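Local coordinates for AbiEi antitoxin C-terminal domain-containing protein (Mycobacterium tuberculosis, PDB 1ZEL) that is of unknown biological role but probably binds DNA, pairing a winged-helix domain with a domain of the AbiEi antitoxin family, at residues 20-25 and 73-78; 226-231 and 257-262; 101-106 and 156-161. All coordinates share one frame; numbering follows the deposited sequence.

Contact 1. Residues 20-25 and 73-78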
ATOM      1  N   ARG A  20      -6.827  35.671   4.937  1.00 22.88           N
ATOM      2  CA  ARG A  20      -7.522  34.871   5.935  1.00 23.07           C
ATOM      3  C   ARG A  20      -7.667  33.422   5.512  1.00 23.26           C
ATOM      4  O   ARG A  20      -7.628  32.532   6.357  1.00 24.48           O
ATOM      5  CB  ARG A  20      -8.893  35.465   6.290  1.00 22.79           C
ATOM      6  CG  ARG A  20      -8.780  36.761   7.019  1.00 25.18           C
ATOM      7  CD  ARG A  20     -10.086  37.161   7.686  1.00 31.07           C
ATOM      8  NE  ARG A  20      -9.795  38.105   8.755  1.00 32.63           N
ATOM      9  CZ  ARG A  20      -9.465  39.371   8.542  1.00 33.06           C
ATOM     10  NH1 ARG A  20      -9.403  39.836   7.298  1.00 34.45           N
ATOM     11  NH2 ARG A  20      -9.189  40.166   9.565  1.00 29.42           N
ATOM     12  N   VAL A  21      -7.813  33.176   4.209  1.00 22.78           N
ATOM     13  CA  VAL A  21      -7.949  31.810   3.714  1.00 22.24           C
ATOM     14  C   VAL A  21      -6.651  31.043   3.963  1.00 21.62           C
ATOM     15  O   VAL A  21      -6.659  29.929   4.524  1.00 20.86           O
ATOM     16  CB  VAL A  21      -8.285  31.775   2.223  1.00 23.08           C
ATOM     17  CG1 VAL A  21      -8.460  30.347   1.760  1.00 23.83           C
ATOM     18  CG2 VAL A  21      -9.552  32.557   1.958  1.00 24.56           C
ATOM     19  N   VAL A  22      -5.533  31.657   3.592  1.00 20.00           N
ATOM     20  CA  VAL A  22      -4.240  31.017   3.804  1.00 19.92           C
ATOM     21  C   VAL A  22      -3.951  30.887   5.296  1.00 19.51           C
ATOM     22  O   VAL A  22      -3.476  29.833   5.738  1.00 20.64           O
ATOM     23  CB  VAL A  22      -3.123  31.774   3.048  1.00 20.45           C
ATOM     24  CG1 VAL A  22      -1.744  31.214   3.394  1.00 20.84           C
ATOM     25  CG2 VAL A  22      -3.390  31.700   1.523  1.00 20.56           C
ATOM     26  N   SER A  23      -4.234  31.936   6.077  1.00 19.31           N
ATOM     27  CA  SER A  23      -3.963  31.905   7.527  1.00 20.12           C
ATOM     28  C   SER A  23      -4.779  30.823   8.221  1.00 20.12           C
ATOM     29  O   SER A  23      -4.302  30.152   9.143  1.00 20.14           O
ATOM     30  CB  SER A  23      -4.215  33.272   8.176  1.00 20.38           C
ATOM     31  OG  SER A  23      -3.115  34.139   7.918  1.00 24.96           O
ATOM     32  N   GLY A  24      -6.008  30.633   7.762  1.00 19.69           N
ATOM     33  CA  GLY A  24      -6.875  29.603   8.333  1.00 19.72           C
ATOM     34  C   GLY A  24      -6.389  28.191   8.042  1.00 20.29           C
ATOM     35  O   GLY A  24      -6.472  27.304   8.908  1.00 21.00           O
ATOM     36  N   LEU A  25      -5.968  27.962   6.801  1.00 19.32           N
ATOM     37  CA  LEU A  25      -5.349  26.693   6.396  1.00 18.20           C
ATOM     38  C   LEU A  25      -4.020  26.488   7.129  1.00 17.23           C
ATOM     39  O   LEU A  25      -3.714  25.381   7.560  1.00 17.48           O
ATOM     40  CB  LEU A  25      -5.145  26.670   4.874  1.00 17.62           C
ATOM     41  CG  LEU A  25      -6.435  26.445   4.064  1.00 19.86           C
ATOM     42  CD1 LEU A  25      -6.213  26.759   2.556  1.00 21.64           C
ATOM     43  CD2 LEU A  25      -6.957  25.056   4.246  1.00 18.70           C
ATOM     44  N   TRP A  73      -7.113  19.027  -3.070  1.00 19.18           N
ATOM     45  CA  TRP A  73      -5.862  19.740  -3.216  1.00 19.64           C
ATOM     46  C   TRP A  73      -5.057  19.502  -1.970  1.00 19.69           C
ATOM     47  O   TRP A  73      -5.615  19.211  -0.914  1.00 20.63           O
ATOM     48  CB  TRP A  73      -6.103  21.256  -3.361  1.00 20.95           C
ATOM     49  CG  TRP A  73      -6.698  21.597  -4.654  1.00 18.77           C
ATOM     50  CD1 TRP A  73      -6.036  21.983  -5.789  1.00 25.42           C
ATOM     51  CD2 TRP A  73      -8.073  21.549  -4.978  1.00 20.62           C
ATOM     52  NE1 TRP A  73      -6.938  22.177  -6.814  1.00 28.18           N
ATOM     53  CE2 TRP A  73      -8.196  21.904  -6.346  1.00 24.21           C
ATOM     54  CE3 TRP A  73      -9.226  21.236  -4.250  1.00 21.66           C
ATOM     55  CZ2 TRP A  73      -9.439  21.982  -6.997  1.00 26.00           C
ATOM     56  CZ3 TRP A  73     -10.462  21.291  -4.907  1.00 23.90           C
ATOM     57  CH2 TRP A  73     -10.553  21.654  -6.269  1.00 25.50           C
ATOM     58  N   ALA A  74      -3.744  19.640  -2.090  1.00 19.65           N
ATOM     59  CA  ALA A  74      -2.865  19.716  -0.942  1.00 19.41           C
ATOM     60  C   ALA A  74      -2.499  21.177  -0.673  1.00 20.31           C
ATOM     61  O   ALA A  74      -2.158  21.929  -1.599  1.00 20.21           O
ATOM     62  CB  ALA A  74      -1.574  18.878  -1.184  1.00 19.92           C
ATOM     63  N   PHE A  75      -2.581  21.573   0.594  1.00 20.13           N
ATOM     64  CA  PHE A  75      -2.105  22.883   1.036  1.00 19.83           C
ATOM     65  C   PHE A  75      -0.624  22.748   1.381  1.00 19.76           C
ATOM     66  O   PHE A  75      -0.249  21.884   2.149  1.00 18.84           O
ATOM     67  CB  PHE A  75      -2.904  23.337   2.267  1.00 20.05           C
ATOM     68  CG  PHE A  75      -2.435  24.647   2.868  1.00 19.90           C
ATOM     69  CD1 PHE A  75      -2.505  25.835   2.135  1.00 21.09           C
ATOM     70  CD2 PHE A  75      -1.894  24.680   4.151  1.00 15.71           C
ATOM     71  CE1 PHE A  75      -2.071  27.027   2.676  1.00 20.72           C
ATOM     72  CE2 PHE A  75      -1.473  25.868   4.713  1.00 15.87           C
ATOM     73  CZ  PHE A  75      -1.571  27.061   3.963  1.00 16.76           C
ATOM     74  N   ILE A  76       0.212  23.603   0.798  1.00 20.12           N
ATOM     75  CA  ILE A  76       1.615  23.610   1.140  1.00 19.10           C
ATOM     76  C   ILE A  76       1.756  24.727   2.182  1.00 20.00           C
ATOM     77  O   ILE A  76       1.491  25.890   1.880  1.00 20.77           O
ATOM     78  CB  ILE A  76       2.522  23.885  -0.095  1.00 19.29           C
ATOM     79  CG1 ILE A  76       2.019  23.157  -1.366  1.00 20.23           C
ATOM     80  CG2 ILE A  76       4.013  23.586   0.229  1.00 20.26           C
ATOM     81  CD1 ILE A  76       1.900  21.613  -1.251  1.00 24.40           C
ATOM     82  N   PRO A  77       2.139  24.364   3.419  1.00 19.72           N
ATOM     83  CA  PRO A  77       2.116  25.292   4.519  1.00 19.45           C
ATOM     84  C   PRO A  77       3.189  26.363   4.432  1.00 18.34           C
ATOM     85  O   PRO A  77       4.246  26.124   3.847  1.00 17.92           O
ATOM     86  CB  PRO A  77       2.315  24.400   5.746  1.00 18.71           C
ATOM     87  CG  PRO A  77       2.877  23.129   5.235  1.00 21.31           C
ATOM     88  CD  PRO A  77       2.557  23.010   3.811  1.00 20.58           C
ATOM     89  N   PRO A  78       2.942  27.524   5.061  1.00 17.80           N
ATOM     90  CA  PRO A  78       3.950  28.577   5.049  1.00 17.91           C
ATOM     91  C   PRO A  78       5.300  28.051   5.526  1.00 18.23           C
ATOM     92  O   PRO A  78       5.362  27.272   6.475  1.00 19.13           O
ATOM     93  CB  PRO A  78       3.401  29.588   6.046  1.00 16.76           C
ATOM     94  CG  PRO A  78       1.905  29.401   5.923  1.00 15.92           C
ATOM     95  CD  PRO A  78       1.746  27.928   5.819  1.00 16.48           C
TER

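Contact 2. Residues 226-231 and 257-262. With FMT (formic acid), chain G; FMT (formic acid), chain H.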
ATOM      1  N   ARG A 226      -8.187 -19.621  -3.044  1.00 19.83           N
ATOM      2  CA  ARG A 226      -7.098 -19.349  -3.972  1.00 20.10           C
ATOM      3  C   ARG A 226      -6.791 -20.637  -4.765  1.00 19.68           C
ATOM      4  O   ARG A 226      -7.123 -21.747  -4.318  1.00 18.37           O
ATOM      5  CB  ARG A 226      -5.809 -18.879  -3.244  1.00 20.73           C
ATOM      6  CG  ARG A 226      -5.914 -17.778  -2.186  1.00 21.86           C
ATOM      7  CD  ARG A 226      -6.209 -16.384  -2.737  1.00 24.98           C
ATOM      8  NE  ARG A 226      -7.590 -16.333  -3.238  1.00 22.79           N
ATOM      9  CZ  ARG A 226      -8.683 -16.336  -2.482  1.00 23.69           C
ATOM     10  NH1 ARG A 226      -8.603 -16.361  -1.146  1.00 22.99           N
ATOM     11  NH2 ARG A 226      -9.877 -16.311  -3.066  1.00 26.17           N
ATOM     12  N   PRO A 227      -6.156 -20.502  -5.940  1.00 19.78           N
ATOM     13  CA  PRO A 227      -5.771 -21.721  -6.661  1.00 19.52           C
ATOM     14  C   PRO A 227      -4.758 -22.544  -5.868  1.00 19.45           C
ATOM     15  O   PRO A 227      -4.112 -22.028  -4.945  1.00 19.52           O
ATOM     16  CB  PRO A 227      -5.124 -21.184  -7.933  1.00 20.10           C
ATOM     17  CG  PRO A 227      -5.639 -19.755  -8.073  1.00 21.59           C
ATOM     18  CD  PRO A 227      -5.774 -19.276  -6.669  1.00 19.67           C
ATOM     19  N   THR A 228      -4.626 -23.819  -6.208  1.00 18.61           N
ATOM     20  CA  THR A 228      -3.704 -24.707  -5.485  1.00 17.71           C
ATOM     21  C   THR A 228      -2.285 -24.193  -5.541  1.00 17.49           C
ATOM     22  O   THR A 228      -1.521 -24.322  -4.582  1.00 16.61           O
ATOM     23  CB  THR A 228      -3.798 -26.128  -6.046  1.00 18.50           C
ATOM     24  OG1 THR A 228      -5.169 -26.543  -5.973  1.00 18.23           O
ATOM     25  CG2 THR A 228      -2.913 -27.099  -5.257  1.00 14.78           C
ATOM     26  N   SER A 229      -1.924 -23.589  -6.676  1.00 18.28           N
ATOM     27  CA  SER A 229      -0.600 -22.992  -6.835  1.00 18.96           C
ATOM     28  C   SER A 229      -0.247 -21.980  -5.751  1.00 18.87           C
ATOM     29  O   SER A 229       0.909 -21.900  -5.340  1.00 18.11           O
ATOM     30  CB  SER A 229      -0.451 -22.363  -8.225  1.00 19.96           C
ATOM     31  OG  SER A 229      -1.454 -21.405  -8.447  1.00 22.60           O
ATOM     32  N   ALA A 230      -1.237 -21.207  -5.297  1.00 19.39           N
ATOM     33  CA  ALA A 230      -1.027 -20.235  -4.208  1.00 19.03           C
ATOM     34  C   ALA A 230      -0.644 -20.931  -2.919  1.00 20.21           C
ATOM     35  O   ALA A 230       0.260 -20.482  -2.219  1.00 19.33           O
ATOM     36  CB  ALA A 230      -2.277 -19.369  -4.000  1.00 19.35           C
ATOM     37  N   TRP A 231      -1.328 -22.048  -2.631  1.00 19.39           N
ATOM     38  CA  TRP A 231      -1.048 -22.863  -1.467  1.00 18.99           C
ATOM     39  C   TRP A 231       0.361 -23.425  -1.538  1.00 18.78           C
ATOM     40  O   TRP A 231       1.111 -23.375  -0.555  1.00 19.16           O
ATOM     41  CB  TRP A 231      -2.050 -24.023  -1.392  1.00 19.49           C
ATOM     42  CG  TRP A 231      -3.419 -23.621  -0.971  1.00 17.65           C
ATOM     43  CD1 TRP A 231      -4.385 -23.057  -1.750  1.00 21.02           C
ATOM     44  CD2 TRP A 231      -3.991 -23.795   0.338  1.00 18.11           C
ATOM     45  NE1 TRP A 231      -5.538 -22.865  -1.001  1.00 19.94           N
ATOM     46  CE2 TRP A 231      -5.318 -23.309   0.281  1.00 20.74           C
ATOM     47  CE3 TRP A 231      -3.506 -24.323   1.549  1.00 21.30           C
ATOM     48  CZ2 TRP A 231      -6.175 -23.330   1.400  1.00 22.62           C
ATOM     49  CZ3 TRP A 231      -4.347 -24.334   2.666  1.00 20.12           C
ATOM     50  CH2 TRP A 231      -5.666 -23.824   2.585  1.00 20.75           C
ATOM     51  N   GLU A 257      -6.856 -32.108  -3.877  1.00 30.24           N
ATOM     52  CA  GLU A 257      -5.843 -33.152  -3.645  1.00 32.13           C
ATOM     53  C   GLU A 257      -4.735 -33.169  -4.690  1.00 32.75           C
ATOM     54  O   GLU A 257      -3.553 -33.159  -4.333  1.00 33.00           O
ATOM     55  CB  GLU A 257      -6.499 -34.540  -3.563  1.00 32.68           C
ATOM     56  CG  GLU A 257      -5.538 -35.653  -3.176  1.00 34.33           C
ATOM     57  N   VAL A 258      -5.109 -33.202  -5.969  1.00 32.65           N
ATOM     58  CA  VAL A 258      -4.117 -33.333  -7.042  1.00 33.11           C
ATOM     59  C   VAL A 258      -3.381 -32.035  -7.198  1.00 32.70           C
ATOM     60  O   VAL A 258      -3.985 -30.959  -7.212  1.00 33.24           O
ATOM     61  CB  VAL A 258      -4.728 -33.768  -8.412  1.00 33.66           C
ATOM     62  CG1 VAL A 258      -5.305 -35.190  -8.322  1.00 33.74           C
ATOM     63  CG2 VAL A 258      -5.775 -32.758  -8.903  1.00 35.85           C
ATOM     64  N   MET A 259      -2.066 -32.140  -7.299  1.00 32.09           N
ATOM     65  CA  MET A 259      -1.209 -30.990  -7.236  1.00 31.52           C
ATOM     66  C   MET A 259      -0.326 -30.955  -8.469  1.00 31.29           C
ATOM     67  O   MET A 259       0.730 -31.576  -8.486  1.00 31.12           O
ATOM     68  CB  MET A 259      -0.366 -31.103  -5.969  1.00 32.07           C
ATOM     69  CG  MET A 259       0.161 -29.822  -5.453  1.00 32.29           C
ATOM     70  SD  MET A 259       0.399 -29.894  -3.676  1.00 40.11           S
ATOM     71  CE  MET A 259       1.802 -30.977  -3.565  1.00 34.06           C
ATOM     72  N   PRO A 260      -0.766 -30.245  -9.522  1.00 31.07           N
ATOM     73  CA  PRO A 260       0.096 -29.996 -10.692  1.00 30.72           C
ATOM     74  C   PRO A 260       1.405 -29.335 -10.273  1.00 29.61           C
ATOM     75  O   PRO A 260       1.454 -28.706  -9.217  1.00 29.10           O
ATOM     76  CB  PRO A 260      -0.746 -29.022 -11.532  1.00 30.43           C
ATOM     77  CG  PRO A 260      -2.175 -29.407 -11.176  1.00 31.18           C
ATOM     78  CD  PRO A 260      -2.101 -29.646  -9.695  1.00 31.61           C
ATOM     79  N   VAL A 261       2.456 -29.460 -11.081  1.00 29.02           N
ATOM     80  CA  VAL A 261       3.714 -28.771 -10.743  1.00 28.97           C
ATOM     81  C   VAL A 261       3.502 -27.274 -10.973  1.00 29.00           C
ATOM     82  O   VAL A 261       2.887 -26.886 -11.962  1.00 28.27           O
ATOM     83  CB  VAL A 261       4.942 -29.291 -11.541  1.00 28.91           C
ATOM     84  CG1 VAL A 261       6.186 -28.439 -11.241  1.00 28.62           C
ATOM     85  CG2 VAL A 261       5.220 -30.753 -11.203  1.00 28.22           C
ATOM     86  N   THR A 262       3.974 -26.439 -10.052  1.00 28.61           N
ATOM     87  CA  THR A 262       3.842 -25.000 -10.237  1.00 28.81           C
ATOM     88  C   THR A 262       5.200 -24.326 -10.272  1.00 28.90           C
ATOM     89  O   THR A 262       6.159 -24.842  -9.691  1.00 28.78           O
ATOM     90  CB  THR A 262       2.963 -24.355  -9.120  1.00 29.16           C
ATOM     91  OG1 THR A 262       2.529 -23.060  -9.556  1.00 27.76           O
ATOM     92  CG2 THR A 262       3.765 -24.213  -7.826  1.00 28.81           C
TER
HETATM   93  C   FMT G 707      -8.401 -16.693  -6.043  1.00 33.73           C
HETATM   94  O1  FMT G 707      -7.446 -15.956  -6.259  1.00 33.74           O
HETATM   95  O2  FMT G 707      -9.557 -16.406  -6.340  1.00 34.09           O
HETATM   96  C   FMT H 710      -6.634 -25.507  -3.258  1.00 24.68           C
HETATM   97  O1  FMT H 710      -6.053 -26.583  -3.448  1.00 25.19           O
HETATM   98  O2  FMT H 710      -7.283 -25.258  -2.239  1.00 24.69           O
HETATM   99  O   HOH W   1      -5.000 -28.523  -7.933  1.00 33.60           O

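Contact 3. Residues 101-106 and 156-161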
ATOM      1  N   GLY A 101     -12.212   1.861   0.766  1.00 24.80           N
ATOM      2  CA  GLY A 101     -12.087   0.420   0.969  1.00 23.53           C
ATOM      3  C   GLY A 101     -10.765  -0.213   0.573  1.00 22.80           C
ATOM      4  O   GLY A 101     -10.684  -1.433   0.508  1.00 21.88           O
ATOM      5  N   PHE A 102      -9.725   0.599   0.321  1.00 21.12           N
ATOM      6  CA  PHE A 102      -8.444   0.055  -0.110  1.00 20.54           C
ATOM      7  C   PHE A 102      -7.632  -0.282   1.110  1.00 20.94           C
ATOM      8  O   PHE A 102      -7.890   0.229   2.215  1.00 21.67           O
ATOM      9  CB  PHE A 102      -7.635   1.054  -0.991  1.00 20.71           C
ATOM     10  CG  PHE A 102      -7.309   2.366  -0.289  1.00 18.58           C
ATOM     11  CD1 PHE A 102      -6.205   2.463   0.557  1.00 19.70           C
ATOM     12  CD2 PHE A 102      -8.097   3.498  -0.488  1.00 22.44           C
ATOM     13  CE1 PHE A 102      -5.920   3.649   1.232  1.00 17.99           C
ATOM     14  CE2 PHE A 102      -7.791   4.716   0.167  1.00 17.53           C
ATOM     15  CZ  PHE A 102      -6.704   4.768   1.033  1.00 21.56           C
ATOM     16  N   MET A 103      -6.631  -1.129   0.901  1.00 20.03           N
ATOM     17  CA  MET A 103      -5.589  -1.329   1.878  1.00 19.39           C
ATOM     18  C   MET A 103      -4.239  -1.264   1.178  1.00 19.30           C
ATOM     19  O   MET A 103      -4.103  -1.783   0.077  1.00 19.88           O
ATOM     20  CB  MET A 103      -5.769  -2.692   2.562  1.00 19.54           C
ATOM     21  CG  MET A 103      -7.117  -2.839   3.227  1.00 19.90           C
ATOM     22  SD  MET A 103      -7.414  -4.403   4.081  1.00 24.91           S
ATOM     23  CE  MET A 103      -6.421  -4.196   5.538  1.00 19.06           C
ATOM     24  N   LEU A 104      -3.245  -0.630   1.812  1.00 19.15           N
ATOM     25  CA  LEU A 104      -1.878  -0.705   1.332  1.00 18.49           C
ATOM     26  C   LEU A 104      -1.492  -2.176   1.216  1.00 18.80           C
ATOM     27  O   LEU A 104      -1.821  -2.982   2.101  1.00 19.67           O
ATOM     28  CB  LEU A 104      -0.928   0.035   2.279  1.00 18.21           C
ATOM     29  CG  LEU A 104      -1.046   1.556   2.318  1.00 20.49           C
ATOM     30  CD1 LEU A 104      -0.128   2.166   3.385  1.00 19.44           C
ATOM     31  CD2 LEU A 104      -0.781   2.164   0.947  1.00 19.08           C
ATOM     32  N   ALA A 105      -0.843  -2.541   0.111  1.00 18.18           N
ATOM     33  CA  ALA A 105      -0.506  -3.947  -0.143  1.00 19.04           C
ATOM     34  C   ALA A 105       0.943  -4.102  -0.556  1.00 19.28           C
ATOM     35  O   ALA A 105       1.726  -3.144  -0.485  1.00 19.21           O
ATOM     36  CB  ALA A 105      -1.445  -4.559  -1.201  1.00 20.28           C
ATOM     37  N   GLY A 106       1.301  -5.312  -0.978  1.00 19.53           N
ATOM     38  CA  GLY A 106       2.596  -5.573  -1.607  1.00 19.55           C
ATOM     39  C   GLY A 106       3.741  -4.885  -0.910  1.00 19.40           C
ATOM     40  O   GLY A 106       3.845  -4.974   0.309  1.00 19.38           O
ATOM     41  N   LEU A 156      -9.272 -10.056   9.220  1.00 33.66           N
ATOM     42  CA  LEU A 156      -8.427 -11.069   8.642  1.00 30.13           C
ATOM     43  C   LEU A 156      -7.290 -10.432   7.835  1.00 26.97           C
ATOM     44  O   LEU A 156      -6.162 -10.888   7.911  1.00 25.83           O
ATOM     45  CB  LEU A 156      -9.263 -12.031   7.783  1.00 30.72           C
ATOM     46  CG  LEU A 156      -8.586 -13.313   7.271  1.00 31.10           C
ATOM     47  CD1 LEU A 156      -7.809 -14.076   8.372  1.00 33.54           C
ATOM     48  CD2 LEU A 156      -9.600 -14.237   6.569  1.00 29.01           C
ATOM     49  N   LEU A 157      -7.573  -9.360   7.102  1.00 23.94           N
ATOM     50  CA  LEU A 157      -6.572  -8.775   6.195  1.00 22.87           C
ATOM     51  C   LEU A 157      -5.511  -7.955   6.909  1.00 22.11           C
ATOM     52  O   LEU A 157      -4.298  -8.063   6.626  1.00 22.21           O
ATOM     53  CB  LEU A 157      -7.265  -7.947   5.104  1.00 23.37           C
ATOM     54  CG  LEU A 157      -8.041  -8.825   4.091  1.00 26.05           C
ATOM     55  CD1 LEU A 157      -8.882  -7.992   3.167  1.00 33.06           C
ATOM     56  CD2 LEU A 157      -7.081  -9.651   3.299  1.00 25.79           C
ATOM     57  N   ALA A 158      -5.973  -7.195   7.896  1.00 21.56           N
ATOM     58  CA  ALA A 158      -5.135  -6.322   8.699  1.00 21.33           C
ATOM     59  C   ALA A 158      -4.236  -7.142   9.637  1.00 21.09           C
ATOM     60  O   ALA A 158      -4.591  -8.259   9.994  1.00 21.55           O
ATOM     61  CB  ALA A 158      -6.051  -5.403   9.522  1.00 20.59           C
ATOM     62  N   PRO A 159      -3.076  -6.599  10.050  1.00 21.02           N
ATOM     63  CA  PRO A 159      -2.275  -7.369  10.990  1.00 20.35           C
ATOM     64  C   PRO A 159      -3.041  -7.567  12.293  1.00 20.96           C
ATOM     65  O   PRO A 159      -3.940  -6.777  12.611  1.00 21.22           O
ATOM     66  CB  PRO A 159      -1.057  -6.474  11.237  1.00 19.48           C
ATOM     67  CG  PRO A 159      -1.558  -5.117  10.963  1.00 19.83           C
ATOM     68  CD  PRO A 159      -2.435  -5.316   9.735  1.00 20.34           C
ATOM     69  N   ARG A 160      -2.712  -8.632  13.015  1.00 19.70           N
ATOM     70  CA  ARG A 160      -3.274  -8.798  14.332  1.00 20.72           C
ATOM     71  C   ARG A 160      -2.755  -7.683  15.219  1.00 19.91           C
ATOM     72  O   ARG A 160      -1.544  -7.450  15.246  1.00 19.00           O
ATOM     73  CB  ARG A 160      -2.895 -10.166  14.910  1.00 20.69           C
ATOM     74  CG  ARG A 160      -3.679 -11.310  14.287  1.00 23.74           C
ATOM     75  CD  ARG A 160      -2.958 -12.658  14.371  1.00 33.87           C
ATOM     76  NE  ARG A 160      -1.909 -12.746  15.381  1.00 38.25           N
ATOM     77  CZ  ARG A 160      -0.600 -12.829  15.115  1.00 41.51           C
ATOM     78  NH1 ARG A 160       0.245 -12.902  16.137  1.00 40.49           N
ATOM     79  NH2 ARG A 160      -0.123 -12.836  13.845  1.00 38.42           N
ATOM     80  N   PRO A 161      -3.659  -6.980  15.928  1.00 20.03           N
ATOM     81  CA  PRO A 161      -3.197  -5.993  16.911  1.00 20.48           C
ATOM     82  C   PRO A 161      -2.106  -6.529  17.842  1.00 21.17           C
ATOM     83  O   PRO A 161      -1.156  -5.805  18.109  1.00 20.98           O
ATOM     84  CB  PRO A 161      -4.459  -5.664  17.698  1.00 20.81           C
ATOM     85  CG  PRO A 161      -5.564  -5.815  16.645  1.00 21.22           C
ATOM     86  CD  PRO A 161      -5.139  -7.034  15.866  1.00 20.75           C
TER

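Contact 1. Residues 20-25 and 73-78
Phe75 holds CG anti to its backbone N (chi1 176°), and this sends the ring off the last residue of strand 72-75 to meet the helical residues Leu25 and Val22. On the helix side, the backbone at Leu25 delivers CB to the ring face, while CG, anti to the carbonyl carbon (chi1 -75°), carries CD1 toward the rim. The result is a CH-pi contact of clean geometry: Leu25 CB sits 3.6 Å from the centroid of the Phe75 ring and only 5° off its normal, so the methylene is set squarely over the middle of the face. Leu25 CD1 lies just outside the rim on the same side, 3.8 Å from Phe75 CD1. The main chain joins in as well, with the Leu25 carbonyl carbon 3.6 Å from Phe75 CE2. Val22, one turn earlier, meets the far end of the ring: its CG1 is 4.2 Å from Phe75 CZ, and its carbonyl O lies 3.8 Å from that same CZ in an oblique approach. Behind the ring, Pro77 N stands 4.0 Å above the opposite face, displaced toward the rim, so the turn that follows the strand backs the phenyl group while the helix covers its front. All three touching residues are buried, and van der Waals and CH-pi contact does the joining. The surroundings fit the winged-helix plan. Helix 19-28 also leans on helix 35-44, where Leu25 touches Arg41 and Val21 touches Leu38 and Leu42, while strand 72-75 runs as the middle strand of a small antiparallel sheet between strands 33-34 and 64-66.

Contact 2. Residues 226-231 and 257-262
Between Thr228 and Val258 stands a water that gives a hydrogen bond to each, 2.8 Å to Thr228 OG1 and 2.7 Å to Val258 O, bridging the first turn of helix 228-240 to the loop leading into strand 262-264. Having accepted from the water, the same hydroxyl donates to a bound formic acid molecule, with Thr228 OG1 2.7 Å from its O1. The molecule, which probably came from the crystallisation liquor, is also held by the backbone nitrogens of His255 and Thr256. Its O1 lies over one face of the Trp231 indole, while its O2 stands 3.2 Å from Trp231 NE1, above the ring plane and displaced past the rim. Direct contact between the segments is slight by comparison. A chi1 of -56° sets Thr228 OG1 beside the backbone N and leaves CG2 anti to that N, facing the loop, where the methyl comes 4.1 Å from Met259 CG with the two side chains crossing at about a right angle. Further along, Thr262 OG1 rests 3.3 Å from Ser229 CB, at the point where the loop becomes a strand. Gln232, one turn up the helix, secures the loop through a bond from its NE2 to Pro260 O. A second formic acid molecule, remote from the loop, takes a weak bond from Arg226 NH2. A threonine hydroxyl engaged as both donor and acceptor and two peptide N-H groups make a setting suited to a small carboxylate, to which the nearby helix start might add, so the bound molecule is probably present as formate.

Contact 3. Residues 101-106 and 156-161
Strand 103-104, by count the outermost of a mixed three-stranded sheet, faces the end of the short, weakly bonded helix 154-157 here, both within the AbiEi antitoxin-type part of the chain, and Met103 spans the gap to Leu157 and Ala158. Its side chain runs out extended about the middle bond (chi2 -179°) and then bends at the sulfur (chi3 75°), which lays the terminal methyl across the place where the helix gives way to loop. Met103 SD lies 3.7 Å from Leu157 CB and 4.0 Å from Leu157 CD1, so the thioether is set against the base and one branch of the leucine. Beyond it, Met103 CE is 3.9 Å from that CB and 3.8 Å from Ala158 N, with the Ala158 CB a looser 4.2 Å away. One slim chain therefore touches two consecutive residues, sulfur on the first and methyl on both. The two partners share a neighbour in the sheet: Met103 and Leu157 each also touch Trp127 of strand 124-127, whose backbone pairs with that of Met103. Leu157 reaches further, to Ala185 and Leu222, and its backbone bonds to Gly182, so the contact belongs to packing shared by the sheet and helices 183-192 and 216-223. Everything exchanged across the two segments is dispersion: a polarisable sulfur and a methyl against aliphatic carbon. Between strand and helix end the fit is thus one of shape, while the neighbouring backbone bonds may also fix the spacing.

The three contacts lie in series along an elongated single chain. Contact 1, in what is probably the winged-helix region, and contact 2 sit on opposite sides of the chain's centre, 54 Å apart between centres. Contact 3 lies between, its centre 32 Å from that of contact 1 and 25 Å from that of contact 2; none touches another, and the nearest atoms of contacts 2 and 3 are about 8 Å apart. Helix 216-223 relates the latter two: Leu157 of contact 3 packs on its Leu222, and Leu222 O accepts from Arg226 of contact 2. Arg160 NH2 of contact 3 bonds weakly to the backbone O of Asp213, which joins Arg167 and Asp209 at the sodium site.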